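PDB 6RU4: probable adhesion protein from Pseudomonas aeruginosa PAO1, which probably serves as the solute-binding protein of a metal transport system, binding ferrous iron or manganese in a cleft between two lobes. Local coordinates for residues A[38-43]-A[64-69]; A[226-231]-A[250-255]. All coordinates share one frame; numbering follows the deposited sequence.

How the contacts relate
Both contacts give ligands to one manganese ion: contact 1 supplies His41 and His66, contact 2 supplies His250, and His111, His177 and His199 complete a site of six histidines. Contact 1 joins loops of the lobe built on the sheet that includes strands 28-32 and 58-61; contact 2 joins loops at the ends of strands 222-226 and 244-248 in the other sheet. Their centres lie about 13 Å apart, and they meet across the cleft. At the metal, His66 NE2 and His250 NE2 are 3.1 Å apart; farther out, Asn39 OD1 comes within 3.6 Å of Phe229 CD1. The shared metal and this packing are consistent with their holding the two lobes together in the metal-bound form.

Contact 1: residues A[38-43]-A[64-69]; sequences FNPHAY and VGHDDF. With MN (manganese (II) ion), chain E.
His41 and His66 meet at the manganese ion, which both hold through NE2. The two imidazole planes are inclined at 67°. His41 NE2 lies near the ring plane of His66, beside its edge, 3.3 Å from His66 CE1. His41 NE2 and His66 NE2 come within 3.4 Å without a hydrogen bond; the shared metal accounts for it, with His41 NE2 at 2.5 Å and His66 NE2 at 2.4 Å from the ion.

The far nitrogen of His41 is also held. Its ND1 donates an almost straight hydrogen bond to Asn39 OD1, 3.1 Å long, and the acceptor lies in the imidazole plane. Asn39 is therefore a second-shell residue: together with the metal bond at NE2, its amide oxygen limits the rotation of the ring, while its backbone O receives the N-H groups of Ala42 and Tyr43 and holds the turn together.

Away from the metal the contact is aromatic. Tyr43 presents an edge to the face of Phe69, with ring planes at 72° and Tyr43 CD2 3.8 Å from Phe69 CD1. The CG of Tyr43 lies anti to its backbone N (chi1 -173°), carrying the ring across to Phe69 while its hydroxyl bonds to Asp49. Pro40, rigid and apolar, packs its CB against Phe69 CE2, between the aromatic pair and the histidines.

With ND1 of His41 acting as donor, NE2 is the nitrogen whose lone pair can serve the metal. The Asn39 bond is consistent with the tautomer that coordinates through NE2, probably stabilises it, and would probably make the imidazole a somewhat stronger electron donor.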
loop_
_atom_site.group_PDB
_atom_site.type_symbol
_atom_site.label_atom_id
_atom_site.label_comp_id
_atom_site.label_asym_id
_atom_site.label_seq_id
_atom_site.Cartn_x
_atom_site.Cartn_y
_atom_site.Cartn_z
ATOM N N PHE A 38 0.798 -2.337 15.030
ATOM C CA PHE A 38 0.962 -0.886 15.033
ATOM C C PHE A 38 0.338 -0.323 13.753
ATOM O O PHE A 38 0.192 -1.038 12.748
ATOM C CB PHE A 38 2.447 -0.495 15.108
ATOM C CG PHE A 38 2.963 -0.238 16.505
ATOM C CD1 PHE A 38 2.777 -1.175 17.519
ATOM C CD2 PHE A 38 3.648 0.929 16.806
ATOM C CE1 PHE A 38 3.250 -0.931 18.823
ATOM C CE2 PHE A 38 4.137 1.168 18.099
ATOM C CZ PHE A 38 3.931 0.238 19.102
ATOM N N ASN A 39 -0.120 0.928 13.825
ATOM C CA ASN A 39 -0.680 1.610 12.673
ATOM C C ASN A 39 0.473 2.453 12.162
ATOM O O ASN A 39 1.031 3.261 12.929
ATOM C CB ASN A 39 -1.868 2.503 13.045
ATOM C CG ASN A 39 -2.493 3.225 11.876
ATOM O OD1 ASN A 39 -2.412 2.795 10.728
ATOM N ND2 ASN A 39 -3.146 4.342 12.138
ATOM N N PRO A 40 0.885 2.246 10.898
ATOM C CA PRO A 40 2.001 3.031 10.370
ATOM C C PRO A 40 1.755 4.535 10.264
ATOM O O PRO A 40 2.716 5.301 10.240
ATOM C CB PRO A 40 2.226 2.422 9.009
ATOM C CG PRO A 40 0.901 1.814 8.638
ATOM C CD PRO A 40 0.376 1.286 9.897
ATOM N N HIS A 41 0.470 4.955 10.237
ATOM C CA HIS A 41 0.057 6.351 10.111
ATOM C C HIS A 41 0.221 7.071 11.422
ATOM O O HIS A 41 0.506 8.270 11.454
ATOM C CB HIS A 41 -1.399 6.426 9.646
ATOM C CG HIS A 41 -1.636 5.788 8.314
ATOM N ND1 HIS A 41 -2.058 4.478 8.208
ATOM C CD2 HIS A 41 -1.470 6.297 7.072
ATOM C CE1 HIS A 41 -2.156 4.231 6.912
ATOM N NE2 HIS A 41 -1.806 5.295 6.186
ATOM N N ALA A 42 0.049 6.324 12.508
ATOM C CA ALA A 42 0.102 6.800 13.873
ATOM C C ALA A 42 1.490 6.700 14.462
ATOM O O ALA A 42 1.803 7.481 15.350
ATOM C CB ALA A 42 -0.883 6.002 14.718
ATOM N N TYR A 43 2.303 5.735 13.995
ATOM C CA TYR A 43 3.641 5.447 14.500
ATOM C C TYR A 43 4.568 6.661 14.615
ATOM O O TYR A 43 4.845 7.382 13.645
ATOM C CB TYR A 43 4.345 4.320 13.715
ATOM C CG TYR A 43 5.659 3.902 14.346
ATOM C CD1 TYR A 43 5.685 3.130 15.510
ATOM C CD2 TYR A 43 6.876 4.346 13.832
ATOM C CE1 TYR A 43 6.890 2.772 16.113
ATOM C CE2 TYR A 43 8.087 4.003 14.436
ATOM C CZ TYR A 43 8.090 3.202 15.564
ATOM O OH TYR A 43 9.294 2.833 16.119
ATOM N N VAL A 64 8.662 6.948 -0.910
ATOM C CA VAL A 64 7.828 7.905 -1.652
ATOM C C VAL A 64 6.701 8.531 -0.770
ATOM O O VAL A 64 5.785 9.165 -1.315
ATOM C CB VAL A 64 7.304 7.332 -3.002
ATOM C CG1 VAL A 64 8.464 7.075 -3.960
ATOM C CG2 VAL A 64 6.456 6.077 -2.821
ATOM N N GLY A 65 6.826 8.412 0.562
ATOM C CA GLY A 65 5.886 9.039 1.488
ATOM C C GLY A 65 5.163 8.175 2.510
ATOM O O GLY A 65 4.447 8.717 3.358
ATOM N N HIS A 66 5.329 6.839 2.463
ATOM C CA HIS A 66 4.633 5.979 3.410
ATOM C C HIS A 66 5.503 5.391 4.514
ATOM O O HIS A 66 5.052 4.500 5.228
ATOM C CB HIS A 66 3.847 4.859 2.705
ATOM C CG HIS A 66 2.502 4.641 3.332
ATOM N ND1 HIS A 66 2.353 4.478 4.711
ATOM C CD2 HIS A 66 1.283 4.620 2.760
ATOM C CE1 HIS A 66 1.063 4.333 4.912
ATOM N NE2 HIS A 66 0.376 4.420 3.773
ATOM N N ASP A 67 6.734 5.873 4.674
ATOM C CA ASP A 67 7.618 5.388 5.710
ATOM C C ASP A 67 8.692 6.405 6.077
ATOM O O ASP A 67 9.834 6.014 6.336
ATOM C CB ASP A 67 8.206 4.007 5.359
ATOM C CG ASP A 67 9.031 3.872 4.086
ATOM O OD1 ASP A 67 9.400 4.928 3.479
ATOM O OD2 ASP A 67 9.317 2.720 3.693
ATOM N N ASP A 68 8.320 7.709 6.144
ATOM C CA ASP A 68 9.226 8.813 6.508
ATOM C C ASP A 68 9.805 8.632 7.927
ATOM O O ASP A 68 10.940 9.024 8.188
ATOM C CB ASP A 68 8.498 10.160 6.364
ATOM C CG ASP A 68 7.840 10.370 5.006
ATOM O OD1 ASP A 68 8.537 10.200 3.963
ATOM O OD2 ASP A 68 6.633 10.698 4.978
ATOM N N PHE A 69 9.038 7.941 8.800
ATOM C CA PHE A 69 9.395 7.575 10.173
ATOM C C PHE A 69 10.676 6.746 10.178
ATOM O O PHE A 69 11.480 6.883 11.098
ATOM C CB PHE A 69 8.232 6.791 10.856
ATOM C CG PHE A 69 7.840 5.450 10.240
ATOM C CD1 PHE A 69 8.590 4.302 10.482
ATOM C CD2 PHE A 69 6.707 5.335 9.446
ATOM C CE1 PHE A 69 8.246 3.077 9.888
ATOM C CE2 PHE A 69 6.348 4.102 8.882
ATOM C CZ PHE A 69 7.115 2.981 9.114
HETATM MN MN MN E . -1.974 5.008 3.728
#

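Contact 2: residues A[226-231]-A[250-255]; sequences EIDFPS and HISYGD. With MN (manganese (II) ion), chain E; EDO (1,2-ethanediol), chain Q.
Asp228 OD2 accepts two hydrogen bonds from Ser252, a short but bent one from the backbone N at 2.7 Å and one from the hydroxyl OG at 2.9 Å. The N-H arrives on the syn side of the oxygen and the hydroxyl on the anti side, both from the same face of the carboxylate and each 33° out of its plane. A short acid suits the place, since one oxygen can reach the backbone of the loop 250-253. Serine is apt opposite it: with OG between the backbone N and the carbonyl carbon (chi1 76°), its hydroxyl and its own N-H converge on one acceptor.

His250 begins this loop, and its CB lies 3.6 Å from Asp228 OD2. Glu226 OE1 approaches the same CB at 3.4 Å, the two side chains crossing obliquely, while Glu226 OE2 bonds to the hydroxyl of Tyr180. The imidazole reaches beyond both acids to bind manganese through NE2 at 2.2 Å.

On the outer side, Phe229 and Tyr253 form an offset edge-to-face pair. Tyr253 turns its edge toward the face of Phe229, with planes at 80° and Tyr253 CD1 3.7 Å from Phe229 CZ. The rim of Phe229 also meets the Ser252 carbonyl, its CE1 lying 3.6 Å from O in the plane of the ring.

Strands 222-226 and 244-248 are parallel neighbours, and these are the loops that follow them. Ligands gathered on loops at the strand ends of two lobes are characteristic of solute-binding proteins of family 9, whose metal lies in the cleft between the lobes; here His250 is this contact's ligand.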
loop_
_atom_site.group_PDB
_atom_site.type_symbol
_atom_site.label_atom_id
_atom_site.label_comp_id
_atom_site.label_asym_id
_atom_site.label_seq_id
_atom_site.Cartn_x
_atom_site.Cartn_y
_atom_site.Cartn_z
ATOM N N GLU A 226 -12.051 1.300 5.073
ATOM C CA GLU A 226 -10.937 0.547 5.652
ATOM C C GLU A 226 -11.337 -0.651 6.506
ATOM O O GLU A 226 -12.211 -0.541 7.354
ATOM C CB GLU A 226 -10.040 1.477 6.487
ATOM C CG GLU A 226 -9.202 2.441 5.674
ATOM C CD GLU A 226 -8.259 1.788 4.683
ATOM O OE1 GLU A 226 -7.428 0.944 5.091
ATOM O OE2 GLU A 226 -8.373 2.116 3.483
ATOM N N ILE A 227 -10.661 -1.773 6.306
ATOM C CA ILE A 227 -10.804 -2.983 7.101
ATOM C C ILE A 227 -9.784 -2.847 8.243
ATOM O O ILE A 227 -10.123 -3.100 9.396
ATOM C CB ILE A 227 -10.539 -4.276 6.251
ATOM C CG1 ILE A 227 -11.726 -4.616 5.360
ATOM C CG2 ILE A 227 -10.229 -5.475 7.149
ATOM C CD1 ILE A 227 -11.404 -5.478 4.164
ATOM N N ASP A 228 -8.525 -2.471 7.906
ATOM C CA ASP A 228 -7.397 -2.367 8.838
ATOM C C ASP A 228 -7.680 -1.479 10.050
ATOM O O ASP A 228 -7.958 -2.013 11.130
ATOM C CB ASP A 228 -6.112 -1.949 8.104
ATOM C CG ASP A 228 -5.461 -3.048 7.285
ATOM O OD1 ASP A 228 -5.990 -4.192 7.281
ATOM O OD2 ASP A 228 -4.436 -2.772 6.649
ATOM N N PHE A 229 -7.629 -0.152 9.891
ATOM C CA PHE A 229 -7.890 0.789 10.992
ATOM C C PHE A 229 -9.132 1.646 10.621
ATOM O O PHE A 229 -8.974 2.747 10.080
ATOM C CB PHE A 229 -6.598 1.588 11.305
ATOM C CG PHE A 229 -5.484 0.698 11.826
ATOM C CD1 PHE A 229 -4.662 -0.013 10.951
ATOM C CD2 PHE A 229 -5.281 0.539 13.188
ATOM C CE1 PHE A 229 -3.686 -0.895 11.434
ATOM C CE2 PHE A 229 -4.281 -0.323 13.668
ATOM C CZ PHE A 229 -3.508 -1.047 12.788
ATOM N N PRO A 230 -10.372 1.086 10.770
ATOM C CA PRO A 230 -11.567 1.813 10.309
ATOM C C PRO A 230 -11.856 3.127 11.024
ATOM O O PRO A 230 -11.415 3.343 12.152
ATOM C CB PRO A 230 -12.707 0.807 10.472
ATOM C CG PRO A 230 -12.221 -0.163 11.433
ATOM C CD PRO A 230 -10.739 -0.234 11.321
ATOM N N SER A 231 -12.559 4.029 10.318
ATOM C CA SER A 231 -12.956 5.336 10.825
ATOM C C SER A 231 -14.378 5.297 11.375
ATOM O O SER A 231 -15.197 4.435 11.016
ATOM C CB SER A 231 -12.805 6.408 9.754
ATOM O OG SER A 231 -11.446 6.782 9.576
ATOM N N HIS A 250 -5.527 -2.244 3.436
ATOM C CA HIS A 250 -4.344 -1.418 3.192
ATOM C C HIS A 250 -3.090 -2.296 3.403
ATOM O O HIS A 250 -1.977 -1.879 3.055
ATOM C CB HIS A 250 -4.376 -0.216 4.160
ATOM C CG HIS A 250 -3.357 0.875 3.954
ATOM N ND1 HIS A 250 -2.006 0.650 4.129
ATOM C CD2 HIS A 250 -3.546 2.198 3.754
ATOM C CE1 HIS A 250 -1.414 1.818 3.991
ATOM N NE2 HIS A 250 -2.292 2.781 3.757
ATOM N N ILE A 251 -3.285 -3.550 3.906
ATOM C CA ILE A 251 -2.243 -4.561 4.200
ATOM C C ILE A 251 -1.281 -3.947 5.259
ATOM O O ILE A 251 -0.104 -3.785 5.003
ATOM C CB ILE A 251 -1.562 -5.149 2.884
ATOM C CG1 ILE A 251 -2.633 -5.558 1.818
ATOM C CG2 ILE A 251 -0.633 -6.354 3.193
ATOM C CD1 ILE A 251 -2.148 -5.735 0.367
ATOM N N SER A 252 -1.811 -3.547 6.433
ATOM C CA SER A 252 -1.075 -2.861 7.522
ATOM C C SER A 252 -1.469 -3.362 8.934
ATOM O O SER A 252 -1.005 -2.833 9.959
ATOM C CB SER A 252 -1.299 -1.351 7.444
ATOM O OG SER A 252 -2.584 -0.977 7.924
ATOM N N TYR A 253 -2.363 -4.329 8.991
ATOM C CA TYR A 253 -2.757 -4.805 10.300
ATOM C C TYR A 253 -2.424 -6.271 10.494
ATOM O O TYR A 253 -2.595 -7.058 9.571
ATOM C CB TYR A 253 -4.243 -4.494 10.625
ATOM C CG TYR A 253 -4.673 -5.133 11.924
ATOM C CD1 TYR A 253 -4.206 -4.649 13.149
ATOM C CD2 TYR A 253 -5.392 -6.326 11.928
ATOM C CE1 TYR A 253 -4.484 -5.314 14.345
ATOM C CE2 TYR A 253 -5.673 -6.997 13.113
ATOM C CZ TYR A 253 -5.229 -6.481 14.321
ATOM O OH TYR A 253 -5.534 -7.139 15.487
ATOM N N GLY A 254 -2.001 -6.609 11.715
ATOM C CA GLY A 254 -1.703 -7.969 12.129
ATOM C C GLY A 254 -0.253 -8.369 12.007
ATOM O O GLY A 254 0.625 -7.510 11.908
ATOM N N ASP A 255 -0.011 -9.695 12.035
ATOM C CA ASP A 255 1.307 -10.309 11.946
ATOM C C ASP A 255 1.908 -10.216 10.550
ATOM O O ASP A 255 1.175 -10.242 9.559
ATOM C CB ASP A 255 1.232 -11.781 12.398
ATOM C CG ASP A 255 0.932 -11.980 13.876
ATOM O OD1 ASP A 255 1.621 -11.350 14.719
ATOM O OD2 ASP A 255 0.030 -12.789 14.192
HETATM MN MN MN E . -1.974 5.008 3.728
HETATM C C1 EDO Q . -6.121 4.022 7.836
HETATM O O1 EDO Q . -6.109 2.588 7.760
HETATM C C2 EDO Q . -5.314 4.525 9.084
HETATM O O2 EDO Q . -5.150 5.950 9.110
#